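Local coordinates for protein hypothetical glycoside hydrolase (Parabacteroides distasonis, PDB 3TAW) that is of unknown function but probably belongs to the beta-propeller proteins related to glycoside hydrolases, at residues D49-P53 with G339-V345; T80-Y85 with P100-P104; E113-E119 with Y135-R140; P143-V147 with F159-F163. All blocks are in the same frame, centred on the assembly; numbering follows the deposited sequence.

Contact 1. Residues D49-P53 with G339-V345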
loop_
_atom_site.group_PDB
_atom_site.type_symbol
_atom_site.label_atom_id
_atom_site.label_comp_id
_atom_site.label_asym_id
_atom_site.label_seq_id
_atom_site.Cartn_x
_atom_site.Cartn_y
_atom_site.Cartn_z
ATOM N N ASP A 49 4.663 -0.502 -16.925
ATOM C CA ASP A 49 4.461 0.444 -15.810
ATOM C C ASP A 49 5.052 -0.148 -14.532
ATOM O O ASP A 49 4.971 -1.341 -14.324
ATOM C CB ASP A 49 2.976 0.723 -15.619
ATOM C CG ASP A 49 2.344 1.442 -16.821
ATOM O OD1 ASP A 49 2.538 2.665 -16.946
ATOM O OD2 ASP A 49 1.649 0.774 -17.635
ATOM N N THR A 50 5.635 0.697 -13.690
ATOM C CA THR A 50 6.249 0.287 -12.425
ATOM C C THR A 50 5.782 1.294 -11.382
ATOM O O THR A 50 6.175 2.463 -11.433
ATOM C CB THR A 50 7.793 0.293 -12.500
ATOM O OG1 THR A 50 8.258 1.552 -13.014
ATOM C CG2 THR A 50 8.285 -0.861 -13.383
ATOM N N PHE A 51 4.940 0.848 -10.443
ATOM C CA PHE A 51 4.234 1.803 -9.588
ATOM C C PHE A 51 3.888 1.180 -8.234
ATOM O O PHE A 51 4.613 0.284 -7.806
ATOM C CB PHE A 51 3.017 2.399 -10.367
ATOM C CG PHE A 51 1.993 1.380 -10.874
ATOM C CD1 PHE A 51 2.291 0.498 -11.935
ATOM C CD2 PHE A 51 0.697 1.388 -10.385
ATOM C CE1 PHE A 51 1.352 -0.392 -12.403
ATOM C CE2 PHE A 51 -0.273 0.501 -10.875
ATOM C CZ PHE A 51 0.045 -0.387 -11.884
ATOM N N ASN A 52 2.894 1.750 -7.537
ATOM C CA ASN A 52 2.307 1.252 -6.264
ATOM C C ASN A 52 3.217 0.330 -5.470
ATOM O O ASN A 52 3.051 -0.892 -5.490
ATOM C CB ASN A 52 0.947 0.618 -6.530
ATOM C CG ASN A 52 -0.065 1.630 -7.012
ATOM O OD1 ASN A 52 0.292 2.799 -7.192
ATOM N ND2 ASN A 52 -1.322 1.205 -7.235
ATOM N N PRO A 53 4.177 0.920 -4.766
ATOM C CA PRO A 53 5.263 0.134 -4.173
ATOM C C PRO A 53 5.119 -0.109 -2.671
ATOM O O PRO A 53 4.621 0.754 -1.942
ATOM C CB PRO A 53 6.462 1.040 -4.408
ATOM C CG PRO A 53 5.891 2.430 -4.183
ATOM C CD PRO A 53 4.513 2.362 -4.813
ATOM N N GLY A 339 3.086 5.575 -5.906
ATOM C CA GLY A 339 2.834 5.369 -7.326
ATOM C C GLY A 339 2.516 6.715 -7.968
ATOM O O GLY A 339 1.860 7.563 -7.351
ATOM N N CYS A 340 2.960 6.897 -9.204
ATOM C CA CYS A 340 2.705 8.129 -9.986
ATOM C C CYS A 340 1.838 7.796 -11.176
ATOM O O CYS A 340 2.313 7.192 -12.149
ATOM C CB CYS A 340 4.005 8.737 -10.481
ATOM S SG CYS A 340 5.176 9.177 -9.163
ATOM N N ALA A 341 0.551 8.138 -11.075
ATOM C CA ALA A 341 -0.418 7.932 -12.165
ATOM C C ALA A 341 -0.410 6.498 -12.730
ATOM O O ALA A 341 -0.574 6.296 -13.938
ATOM C CB ALA A 341 -0.206 8.996 -13.289
ATOM N N ASP A 342 -0.238 5.515 -11.834
ATOM C CA ASP A 342 -0.176 4.080 -12.173
ATOM C C ASP A 342 0.945 3.750 -13.166
ATOM O O ASP A 342 0.843 2.770 -13.926
ATOM C CB ASP A 342 -1.525 3.547 -12.693
ATOM C CG ASP A 342 -2.560 3.344 -11.591
ATOM O OD1 ASP A 342 -2.264 3.624 -10.409
ATOM O OD2 ASP A 342 -3.642 2.833 -11.934
ATOM N N SER A 343 2.018 4.539 -13.141
ATOM C CA SER A 343 3.076 4.398 -14.143
ATOM C C SER A 343 4.509 4.393 -13.647
ATOM O O SER A 343 5.358 3.747 -14.279
ATOM C CB SER A 343 2.942 5.471 -15.220
ATOM O OG SER A 343 1.811 5.210 -16.040
ATOM N N PHE A 344 4.793 5.146 -12.581
ATOM C CA PHE A 344 6.146 5.263 -12.029
ATOM C C PHE A 344 6.131 5.163 -10.500
ATOM O O PHE A 344 5.069 5.239 -9.878
ATOM C CB PHE A 344 6.819 6.574 -12.426
ATOM C CG PHE A 344 6.869 6.806 -13.925
ATOM C CD1 PHE A 344 7.871 6.258 -14.688
ATOM C CD2 PHE A 344 5.900 7.574 -14.556
ATOM C CE1 PHE A 344 7.920 6.470 -16.072
ATOM C CE2 PHE A 344 5.941 7.771 -15.942
ATOM C CZ PHE A 344 6.953 7.219 -16.682
ATOM N N VAL A 345 7.320 4.975 -9.925
ATOM C CA VAL A 345 7.522 5.129 -8.491
ATOM C C VAL A 345 8.316 6.410 -8.213
ATOM O O VAL A 345 9.336 6.673 -8.862
ATOM C CB VAL A 345 8.249 3.934 -7.886
ATOM C CG1 VAL A 345 8.519 4.182 -6.376
ATOM C CG2 VAL A 345 7.428 2.648 -8.114
HETATM O O HOH W 1 5.378 3.954 -17.168
HETATM O O HOH W 2 -0.568 4.971 -8.866
#
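F51 has a chi1 of 58°, which places CG between its own backbone N and carbonyl carbon and brings the ring against D342. In D49 and S343 the first side-chain branch lies beside the backbone N (chi1 -65° and -71°), and the two meet in a hydrogen bond from S343 OG to D49 OD1, 2.8 Å long. S343 OG also bonds Q316 N. OD1 of D49 is approached on its anti side, well out of the carboxylate plane; OD2 is salt-bridged to R79. Beside this pair T50 N donates to S343 O at 3.1 Å, from above the carbonyl plane. D342 O sits over the centre of the F51 ring, 3.4 Å from F51 CD1, and D342 CB makes an off-centre CH-pi contact with it. At the other end P53 CG packs on V345 CG1 at 3.8 Å. C340 O takes the amides of both S343 and F344, a classic beta bulge. Water 2 links N52 OD1 (2.9 Å) with D342 OD1 (2.7 Å) and accepts from D342 N. ND2 bonds D120 OD1, so the N52 amide is held from both ends, probably fixing its rotation beside an unknown ligand that may mark a pocket.

Contact 2. Residues T80-Y85 with P100-P104; sequences TSRLGY and PAFYP. With EDO (1,2-ethanediol), chain N; ACT (acetate ion), chain E.
L83 O is gripped by two successive amides of the facing loop: A101 N at 2.8 Å, nearly along the carbonyl axis, and F102 N at 3.4 Å, a weak bond. In return L83 N donates to F102 O at 2.8 Å, almost straight (174°). The L83 and F102 side chains lie side by side and point the same way, with L83 CD1 3.7 Å from F102 CB. F102 also meets the rings of Y135 and W156 edge-to-face. Next along, R82 runs extended from CG to NE, and its CG rests on Y103 CB at 3.8 Å, while P104 crosses it at about a right angle. The guanidinium carries T80 CG2 over the centre of one face. At its edge, in plane, water 3 accepts from R82 NE and donates to P104 O, tying the arginine to the loop; NH1 is salt-bridged to D70. Further down, Y85 CB touches A101 CB. On the loop side a 1,2-ethanediol molecule accepts from Y103 N through O2 (2.9 Å) and donates back to Y103 O. That same O2 lies over one face of the F102 ring, and carbon C2 of the diol over the centre of the Y103 ring. Y103 OH donates to OXT of an acetate ion at 2.6 Å. The single antiparallel bridge of L83 with F102 fastens the loop to strand 81-88, and the extra residue A101 opposite L83 makes this the site of a classic beta bulge.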
loop_
_atom_site.group_PDB
_atom_site.type_symbol
_atom_site.label_atom_id
_atom_site.label_comp_id
_atom_site.label_asym_id
_atom_site.label_seq_id
_atom_site.Cartn_x
_atom_site.Cartn_y
_atom_site.Cartn_z
ATOM N N THR A 80 -0.633 -8.384 -16.234
ATOM C CA THR A 80 -0.182 -9.181 -15.099
ATOM C C THR A 80 0.752 -8.343 -14.251
ATOM O O THR A 80 1.723 -7.772 -14.765
ATOM C CB THR A 80 0.529 -10.486 -15.525
ATOM O OG1 THR A 80 -0.344 -11.252 -16.364
ATOM C CG2 THR A 80 0.930 -11.333 -14.292
ATOM N N SER A 81 0.465 -8.297 -12.946
ATOM C CA SER A 81 1.303 -7.594 -11.973
ATOM C C SER A 81 2.200 -8.586 -11.247
ATOM O O SER A 81 1.779 -9.698 -10.930
ATOM C CB SER A 81 0.435 -6.854 -10.945
ATOM O OG SER A 81 -0.274 -5.766 -11.535
ATOM N N ARG A 82 3.453 -8.190 -11.065
ATOM C CA ARG A 82 4.474 -8.934 -10.349
ATOM C C ARG A 82 5.258 -7.897 -9.529
ATOM O O ARG A 82 5.209 -6.693 -9.831
ATOM C CB ARG A 82 5.394 -9.673 -11.338
ATOM C CG ARG A 82 4.640 -10.659 -12.223
ATOM C CD ARG A 82 5.562 -11.370 -13.205
ATOM N NE ARG A 82 4.860 -12.290 -14.090
ATOM C CZ ARG A 82 4.295 -11.957 -15.252
ATOM N NH1 ARG A 82 4.267 -10.702 -15.680
ATOM N NH2 ARG A 82 3.716 -12.891 -15.998
ATOM N N LEU A 83 5.953 -8.340 -8.484
ATOM C CA LEU A 83 6.683 -7.426 -7.645
ATOM C C LEU A 83 8.179 -7.508 -7.877
ATOM O O LEU A 83 8.780 -8.581 -7.766
ATOM C CB LEU A 83 6.407 -7.724 -6.165
ATOM C CG LEU A 83 4.948 -7.805 -5.753
ATOM C CD1 LEU A 83 4.822 -7.978 -4.259
ATOM C CD2 LEU A 83 4.093 -6.599 -6.278
ATOM N N GLY A 84 8.758 -6.354 -8.142
ATOM C CA GLY A 84 10.197 -6.189 -8.266
ATOM C C GLY A 84 10.872 -6.089 -6.923
ATOM O O GLY A 84 10.213 -6.052 -5.877
ATOM N N TYR A 85 12.201 -6.107 -6.936
ATOM C CA TYR A 85 12.998 -6.021 -5.717
ATOM C C TYR A 85 14.139 -5.040 -5.990
ATOM O O TYR A 85 15.000 -5.286 -6.838
ATOM C CB TYR A 85 13.554 -7.397 -5.353
ATOM C CG TYR A 85 14.320 -7.453 -4.060
ATOM C CD1 TYR A 85 15.681 -7.149 -4.023
ATOM C CD2 TYR A 85 13.705 -7.830 -2.868
ATOM C CE1 TYR A 85 16.402 -7.217 -2.816
ATOM C CE2 TYR A 85 14.415 -7.885 -1.669
ATOM C CZ TYR A 85 15.753 -7.573 -1.647
ATOM O OH TYR A 85 16.477 -7.628 -0.454
ATOM N N PRO A 100 11.672 -10.758 -10.873
ATOM C CA PRO A 100 10.746 -10.355 -9.814
ATOM C C PRO A 100 10.862 -11.271 -8.580
ATOM O O PRO A 100 11.169 -12.472 -8.698
ATOM C CB PRO A 100 9.368 -10.455 -10.474
ATOM C CG PRO A 100 9.563 -11.518 -11.559
ATOM C CD PRO A 100 10.982 -11.343 -12.045
ATOM N N ALA A 101 10.634 -10.694 -7.403
ATOM C CA ALA A 101 10.733 -11.449 -6.144
ATOM C C ALA A 101 9.402 -12.074 -5.703
ATOM O O ALA A 101 9.395 -12.956 -4.834
ATOM C CB ALA A 101 11.278 -10.551 -5.041
ATOM N N PHE A 102 8.306 -11.627 -6.306
ATOM C CA PHE A 102 6.958 -12.131 -5.989
ATOM C C PHE A 102 6.099 -12.069 -7.236
ATOM O O PHE A 102 6.162 -11.095 -7.995
ATOM C CB PHE A 102 6.362 -11.292 -4.862
ATOM C CG PHE A 102 5.268 -11.974 -4.107
ATOM C CD1 PHE A 102 5.563 -12.875 -3.103
ATOM C CD2 PHE A 102 3.938 -11.699 -4.376
ATOM C CE1 PHE A 102 4.559 -13.516 -2.390
ATOM C CE2 PHE A 102 2.922 -12.342 -3.667
ATOM C CZ PHE A 102 3.231 -13.230 -2.654
ATOM N N TYR A 103 5.360 -13.143 -7.494
ATOM C CA TYR A 103 4.665 -13.299 -8.775
ATOM C C TYR A 103 3.696 -14.472 -8.720
ATOM O O TYR A 103 3.820 -15.353 -7.861
ATOM C CB TYR A 103 5.700 -13.536 -9.905
ATOM C CG TYR A 103 6.751 -14.526 -9.518
ATOM C CD1 TYR A 103 6.542 -15.881 -9.679
ATOM C CD2 TYR A 103 7.954 -14.100 -8.933
ATOM C CE1 TYR A 103 7.508 -16.809 -9.297
ATOM C CE2 TYR A 103 8.904 -14.996 -8.543
ATOM C CZ TYR A 103 8.676 -16.365 -8.726
ATOM O OH TYR A 103 9.618 -17.286 -8.327
ATOM N N PRO A 104 2.712 -14.481 -9.635
ATOM C CA PRO A 104 1.809 -15.615 -9.705
ATOM C C PRO A 104 2.554 -16.835 -10.274
ATOM O O PRO A 104 3.513 -16.678 -11.046
ATOM C CB PRO A 104 0.725 -15.135 -10.673
ATOM C CG PRO A 104 1.434 -14.185 -11.583
ATOM C CD PRO A 104 2.416 -13.473 -10.674
HETATM C C1 EDO N . 7.678 -16.377 -5.394
HETATM O O1 EDO N . 7.649 -16.359 -3.969
HETATM C C2 EDO N . 6.246 -16.451 -5.876
HETATM O O2 EDO N . 5.553 -15.238 -5.546
HETATM C C ACT E . 9.461 -20.157 -10.119
HETATM O O ACT E . 10.051 -19.336 -10.882
HETATM O OXT ACT E . 9.288 -19.821 -8.910
HETATM C CH3 ACT E . 8.970 -21.489 -10.612
HETATM O O HOH W 3 4.655 -14.895 -12.896
#

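Contact 3. Residues E113-E119 with Y135-R140; sequences ECPGGTE and YTQWNR. With EDO (1,2-ethanediol), chain P.
The beta hairpin of strands 117-125 and 131-138 is tied by E119 and T136, whose backbones exchange two bonds: E119 N to T136 O and T136 N to E119 O, both 2.9 Å. W138 N donates to G117 O at 3.1 Å. E113, in the short helix before the hairpin, reaches along an extended chain to Y135 and Q137. Its OE2 accepts from Y135 OH (2.6 Å), in the plane of the tyrosine ring, and from Q137 NE2 (2.9 Å), 31° out of the carboxylate plane. NE2 also bonds Q109 OE1. E113 OE1 is salt-bridged to K158, so the buried carboxylate probably stays ionised. These strands are the first two of a four-stranded antiparallel sheet, as in a propeller blade. E119 and W138 share one face of it, E119 OE2 lying 3.3 Å from W138 CD1. E119 OE1 accepts from O2 of a 1,2-ethanediol at 2.6 Å and from water 4, shared with T136 OG1. The indole is sandwiched between that diol and the backbone N of R140, with NE1 bonded to G77 O. Bent at chi2 (-107°), R140 folds its guanidinium over P115, R140 NE 3.6 Å from P115 CG, while NH1 bonds R79 O.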
loop_
_atom_site.group_PDB
_atom_site.type_symbol
_atom_site.label_atom_id
_atom_site.label_comp_id
_atom_site.label_asym_id
_atom_site.label_seq_id
_atom_site.Cartn_x
_atom_site.Cartn_y
_atom_site.Cartn_z
ATOM N N GLU A 113 -4.750 -15.916 -8.335
ATOM C CA GLU A 113 -3.723 -14.988 -8.835
ATOM C C GLU A 113 -3.491 -15.030 -10.344
ATOM O O GLU A 113 -2.738 -14.217 -10.860
ATOM C CB GLU A 113 -2.407 -15.260 -8.108
ATOM C CG GLU A 113 -2.469 -14.899 -6.641
ATOM C CD GLU A 113 -1.196 -15.212 -5.863
ATOM O OE1 GLU A 113 -0.197 -15.680 -6.443
ATOM O OE2 GLU A 113 -1.238 -14.995 -4.638
ATOM N N CYS A 114 -4.144 -15.979 -11.029
ATOM C CA CYS A 114 -4.029 -16.144 -12.484
ATOM C C CYS A 114 -5.253 -15.571 -13.177
ATOM O O CYS A 114 -6.380 -15.910 -12.812
ATOM C CB CYS A 114 -3.922 -17.624 -12.859
ATOM S SG CYS A 114 -3.832 -17.940 -14.663
ATOM N N PRO A 115 -5.053 -14.729 -14.197
ATOM C CA PRO A 115 -3.814 -14.211 -14.822
ATOM C C PRO A 115 -3.355 -12.828 -14.389
ATOM O O PRO A 115 -2.330 -12.347 -14.888
ATOM C CB PRO A 115 -4.200 -14.174 -16.307
ATOM C CG PRO A 115 -5.647 -13.746 -16.270
ATOM C CD PRO A 115 -6.236 -14.325 -14.986
ATOM N N GLY A 116 -4.065 -12.183 -13.462
ATOM C CA GLY A 116 -3.795 -10.787 -13.135
ATOM C C GLY A 116 -2.618 -10.582 -12.196
ATOM O O GLY A 116 -2.052 -9.480 -12.127
ATOM N N GLY A 117 -2.236 -11.635 -11.488
ATOM C CA GLY A 117 -1.042 -11.582 -10.645
ATOM C C GLY A 117 -1.219 -10.941 -9.276
ATOM O O GLY A 117 -2.269 -11.043 -8.644
ATOM N N THR A 118 -0.159 -10.280 -8.816
ATOM C CA THR A 118 -0.026 -9.902 -7.432
ATOM C C THR A 118 0.174 -8.386 -7.375
ATOM O O THR A 118 1.233 -7.902 -7.741
ATOM C CB THR A 118 1.194 -10.661 -6.808
ATOM O OG1 THR A 118 2.398 -10.323 -7.506
ATOM C CG2 THR A 118 1.010 -12.171 -6.882
ATOM N N GLU A 119 -0.838 -7.642 -6.917
ATOM C CA GLU A 119 -0.831 -6.177 -6.967
ATOM C C GLU A 119 -0.636 -5.507 -5.607
ATOM O O GLU A 119 -0.908 -6.105 -4.567
ATOM C CB GLU A 119 -2.166 -5.644 -7.502
ATOM C CG GLU A 119 -2.688 -6.308 -8.782
ATOM C CD GLU A 119 -4.029 -5.755 -9.208
ATOM O OE1 GLU A 119 -4.748 -5.146 -8.347
ATOM O OE2 GLU A 119 -4.386 -5.945 -10.400
ATOM N N TYR A 135 -1.217 -8.050 0.002
ATOM C CA TYR A 135 -1.285 -7.726 -1.420
ATOM C C TYR A 135 -2.606 -8.192 -2.004
ATOM O O TYR A 135 -3.373 -8.894 -1.342
ATOM C CB TYR A 135 -0.117 -8.391 -2.179
ATOM C CG TYR A 135 -0.188 -9.909 -2.225
ATOM C CD1 TYR A 135 0.228 -10.682 -1.152
ATOM C CD2 TYR A 135 -0.645 -10.572 -3.366
ATOM C CE1 TYR A 135 0.155 -12.079 -1.186
ATOM C CE2 TYR A 135 -0.698 -11.962 -3.424
ATOM C CZ TYR A 135 -0.299 -12.705 -2.338
ATOM O OH TYR A 135 -0.326 -14.064 -2.414
ATOM N N THR A 136 -2.881 -7.765 -3.231
ATOM C CA THR A 136 -4.109 -8.139 -3.911
ATOM C C THR A 136 -3.849 -9.267 -4.898
ATOM O O THR A 136 -2.944 -9.174 -5.730
ATOM C CB THR A 136 -4.664 -6.975 -4.737
ATOM O OG1 THR A 136 -4.716 -5.798 -3.934
ATOM C CG2 THR A 136 -6.076 -7.326 -5.306
ATOM N N GLN A 137 -4.634 -10.322 -4.793
ATOM C CA GLN A 137 -4.652 -11.402 -5.792
ATOM C C GLN A 137 -5.660 -11.006 -6.849
ATOM O O GLN A 137 -6.798 -10.641 -6.506
ATOM C CB GLN A 137 -5.085 -12.716 -5.149
ATOM C CG GLN A 137 -4.246 -13.145 -3.948
ATOM C CD GLN A 137 -4.707 -14.471 -3.409
ATOM O OE1 GLN A 137 -5.887 -14.622 -3.034
ATOM N NE2 GLN A 137 -3.798 -15.450 -3.351
ATOM N N TRP A 138 -5.277 -11.054 -8.121
ATOM C CA TRP A 138 -6.210 -10.681 -9.196
ATOM C C TRP A 138 -6.276 -11.761 -10.241
ATOM O O TRP A 138 -5.271 -12.109 -10.861
ATOM C CB TRP A 138 -5.799 -9.367 -9.821
ATOM C CG TRP A 138 -6.679 -8.757 -10.899
ATOM C CD1 TRP A 138 -6.239 -8.132 -12.029
ATOM C CD2 TRP A 138 -8.122 -8.631 -10.918
ATOM N NE1 TRP A 138 -7.281 -7.646 -12.737
ATOM C CE2 TRP A 138 -8.453 -7.925 -12.082
ATOM C CE3 TRP A 138 -9.149 -9.034 -10.058
ATOM C CZ2 TRP A 138 -9.778 -7.632 -12.433
ATOM C CZ3 TRP A 138 -10.457 -8.723 -10.387
ATOM C CH2 TRP A 138 -10.759 -8.039 -11.573
ATOM N N ASN A 139 -7.477 -12.292 -10.417
ATOM C CA ASN A 139 -7.727 -13.331 -11.387
ATOM C C ASN A 139 -8.749 -12.881 -12.427
ATOM O O ASN A 139 -9.350 -13.725 -13.111
ATOM C CB ASN A 139 -8.208 -14.597 -10.686
ATOM C CG ASN A 139 -9.545 -14.419 -10.007
ATOM O OD1 ASN A 139 -10.130 -13.330 -10.014
ATOM N ND2 ASN A 139 -10.047 -15.501 -9.437
ATOM N N ARG A 140 -8.921 -11.564 -12.555
ATOM C CA ARG A 140 -9.913 -10.940 -13.461
ATOM C C ARG A 140 -11.365 -11.181 -13.078
ATOM O O ARG A 140 -12.257 -10.833 -13.842
ATOM C CB ARG A 140 -9.741 -11.386 -14.911
ATOM C CG ARG A 140 -8.364 -11.299 -15.425
ATOM C CD ARG A 140 -8.158 -10.157 -16.400
ATOM N NE ARG A 140 -6.914 -10.438 -17.084
ATOM C CZ ARG A 140 -5.717 -9.930 -16.756
ATOM N NH1 ARG A 140 -5.560 -9.020 -15.784
ATOM N NH2 ARG A 140 -4.653 -10.318 -17.461
HETATM C C1 EDO P . -9.262 -4.973 -9.908
HETATM O O1 EDO P . -9.828 -4.600 -8.644
HETATM C C2 EDO P . -7.842 -5.449 -9.668
HETATM O O2 EDO P . -7.272 -4.662 -8.625
HETATM O O HOH W 4 -5.085 -3.901 -5.936
#

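Contact 4. Residues P143-V147 with F159-F163; sequences PRLAV and FGPAF. With EDO (1,2-ethanediol), chain K.
R144 runs extended alongside P161, both side chains pointing the same way. Its CB and CG pass a 1,2-ethanediol molecule, CG coming within 3.6 Å of O1 of the diol. CD then packs on P161 CG at 4.1 Å. Beyond the contact NE donates to K172 O, and NH2 ends in a salt bridge with D173. The diol is wedged between the two segments. Its O2 donates to L145 O at 2.9 Å and accepts from F163 N at 3.0 Å, so the diol bridges these two atoms beside a direct backbone bond. In that bond L145 O is held a second time, by A162 N, 2.7 Å away and tilted 26° from the carbonyl plane. A chi1 of -173° turns L145 CG away from the backbone N and carries CD2 to 3.9 Å from F163 CZ, the leucine crossing the ring at an oblique slant. A162 CB lies against V147 CG2. M201 touches both L145 and F163, and W203 and W219 also pack on F163, which places this end against the following sheet. Toward the other end V147 N donates to G160 O at 3.1 Å from above the carbonyl plane. V147 O takes F159 N at 2.9 Å and also water 5, which accepts from G160 N and so stands in for a direct bond. Strands 143-150 and 157-161 are the last two of four consecutive antiparallel strands, an arrangement typical of the outer hairpin of a beta-propeller blade.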
loop_
_atom_site.group_PDB
_atom_site.type_symbol
_atom_site.label_atom_id
_atom_site.label_comp_id
_atom_site.label_asym_id
_atom_site.label_seq_id
_atom_site.Cartn_x
_atom_site.Cartn_y
_atom_site.Cartn_z
ATOM N N PRO A 143 -10.839 -9.291 -6.837
ATOM C CA PRO A 143 -9.590 -8.988 -6.162
ATOM C C PRO A 143 -9.680 -9.402 -4.703
ATOM O O PRO A 143 -10.695 -9.157 -4.036
ATOM C CB PRO A 143 -9.463 -7.467 -6.307
ATOM C CG PRO A 143 -10.877 -6.995 -6.372
ATOM C CD PRO A 143 -11.688 -8.092 -6.966
ATOM N N ARG A 144 -8.637 -10.063 -4.210
ATOM C CA ARG A 144 -8.656 -10.563 -2.843
ATOM C C ARG A 144 -7.392 -10.163 -2.110
ATOM O O ARG A 144 -6.281 -10.367 -2.602
ATOM C CB ARG A 144 -8.813 -12.072 -2.777
ATOM C CG ARG A 144 -10.122 -12.611 -3.399
ATOM C CD ARG A 144 -10.214 -14.110 -3.194
ATOM N NE ARG A 144 -11.509 -14.660 -3.588
ATOM C CZ ARG A 144 -11.845 -15.034 -4.819
ATOM N NH1 ARG A 144 -10.992 -14.916 -5.824
ATOM N NH2 ARG A 144 -13.070 -15.513 -5.050
ATOM N N LEU A 145 -7.577 -9.601 -0.927
ATOM C CA LEU A 145 -6.452 -9.300 -0.052
ATOM C C LEU A 145 -5.870 -10.613 0.460
ATOM O O LEU A 145 -6.595 -11.433 1.037
ATOM C CB LEU A 145 -6.960 -8.453 1.118
ATOM C CG LEU A 145 -5.969 -7.874 2.094
ATOM C CD1 LEU A 145 -4.986 -6.874 1.396
ATOM C CD2 LEU A 145 -6.762 -7.206 3.220
ATOM N N ALA A 146 -4.566 -10.793 0.307
ATOM C CA ALA A 146 -3.913 -12.032 0.708
ATOM C C ALA A 146 -2.618 -11.735 1.458
ATOM O O ALA A 146 -2.110 -10.609 1.442
ATOM C CB ALA A 146 -3.664 -12.936 -0.540
ATOM N N VAL A 147 -2.103 -12.758 2.124
ATOM C CA VAL A 147 -0.953 -12.636 3.007
ATOM C C VAL A 147 0.175 -13.582 2.610
ATOM O O VAL A 147 -0.063 -14.753 2.285
ATOM C CB VAL A 147 -1.349 -12.967 4.465
ATOM C CG1 VAL A 147 -0.169 -12.718 5.427
ATOM C CG2 VAL A 147 -2.594 -12.136 4.908
ATOM N N PHE A 159 -0.039 -17.677 2.161
ATOM C CA PHE A 159 -1.080 -18.253 3.027
ATOM C C PHE A 159 -2.502 -18.068 2.510
ATOM O O PHE A 159 -3.462 -18.598 3.096
ATOM C CB PHE A 159 -0.948 -17.676 4.436
ATOM C CG PHE A 159 0.295 -18.117 5.142
ATOM C CD1 PHE A 159 0.316 -19.319 5.831
ATOM C CD2 PHE A 159 1.448 -17.342 5.110
ATOM C CE1 PHE A 159 1.473 -19.752 6.475
ATOM C CE2 PHE A 159 2.607 -17.760 5.768
ATOM C CZ PHE A 159 2.615 -18.972 6.450
ATOM N N GLY A 160 -2.638 -17.368 1.399
ATOM C CA GLY A 160 -3.935 -17.125 0.793
ATOM C C GLY A 160 -4.665 -15.920 1.348
ATOM O O GLY A 160 -4.096 -15.134 2.122
ATOM N N PRO A 161 -5.940 -15.773 0.972
ATOM C CA PRO A 161 -6.716 -14.591 1.334
ATOM C C PRO A 161 -6.807 -14.348 2.830
ATOM O O PRO A 161 -6.989 -15.294 3.615
ATOM C CB PRO A 161 -8.108 -14.900 0.754
ATOM C CG PRO A 161 -7.816 -15.820 -0.413
ATOM C CD PRO A 161 -6.681 -16.665 0.056
ATOM N N ALA A 162 -6.671 -13.082 3.225
ATOM C CA ALA A 162 -6.687 -12.690 4.629
ATOM C C ALA A 162 -8.019 -13.023 5.311
ATOM O O ALA A 162 -8.046 -13.290 6.521
ATOM C CB ALA A 162 -6.401 -11.210 4.754
ATOM N N PHE A 163 -9.106 -12.993 4.537
ATOM C CA PHE A 163 -10.459 -13.217 5.096
ATOM C C PHE A 163 -11.084 -14.546 4.638
ATOM O O PHE A 163 -12.327 -14.703 4.635
ATOM C CB PHE A 163 -11.391 -12.052 4.724
ATOM C CG PHE A 163 -10.814 -10.673 4.994
ATOM C CD1 PHE A 163 -10.104 -10.398 6.154
ATOM C CD2 PHE A 163 -11.024 -9.634 4.103
ATOM C CE1 PHE A 163 -9.600 -9.126 6.397
ATOM C CE2 PHE A 163 -10.500 -8.352 4.341
ATOM C CZ PHE A 163 -9.796 -8.104 5.475
HETATM C C1 EDO K . -11.651 -11.674 0.733
HETATM O O1 EDO K . -11.514 -11.014 -0.510
HETATM C C2 EDO K . -10.423 -12.475 1.188
HETATM O O2 EDO K . -9.373 -11.738 1.818
HETATM O O HOH W 5 -1.098 -15.530 -0.173
#

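Overall arrangement
Contacts 3 and 4 belong to the same four-stranded sheet, centres about 10 Å apart. Strands 131-138 and 143-150 join them through Q137 N to R144 O (2.7 Å) and A146 N to Y135 O (2.8 Å), both probable hydrogen bonds. Contact 2, also about 10 Å from contact 3 by centres, meets it through a probable bond between T80 OG1 and P115 O (2.7 Å), linking neighbouring sheets. Contact 1 shares its sheet with contact 2 and ties it to the C-terminal strands. An unknown ligand, probably from the crystallisation liquor, is bonded to N52 of contact 1, and one lies about 5 Å from the E119 side chain of contact 3; if they are the same molecule, both contacts may border one pocket.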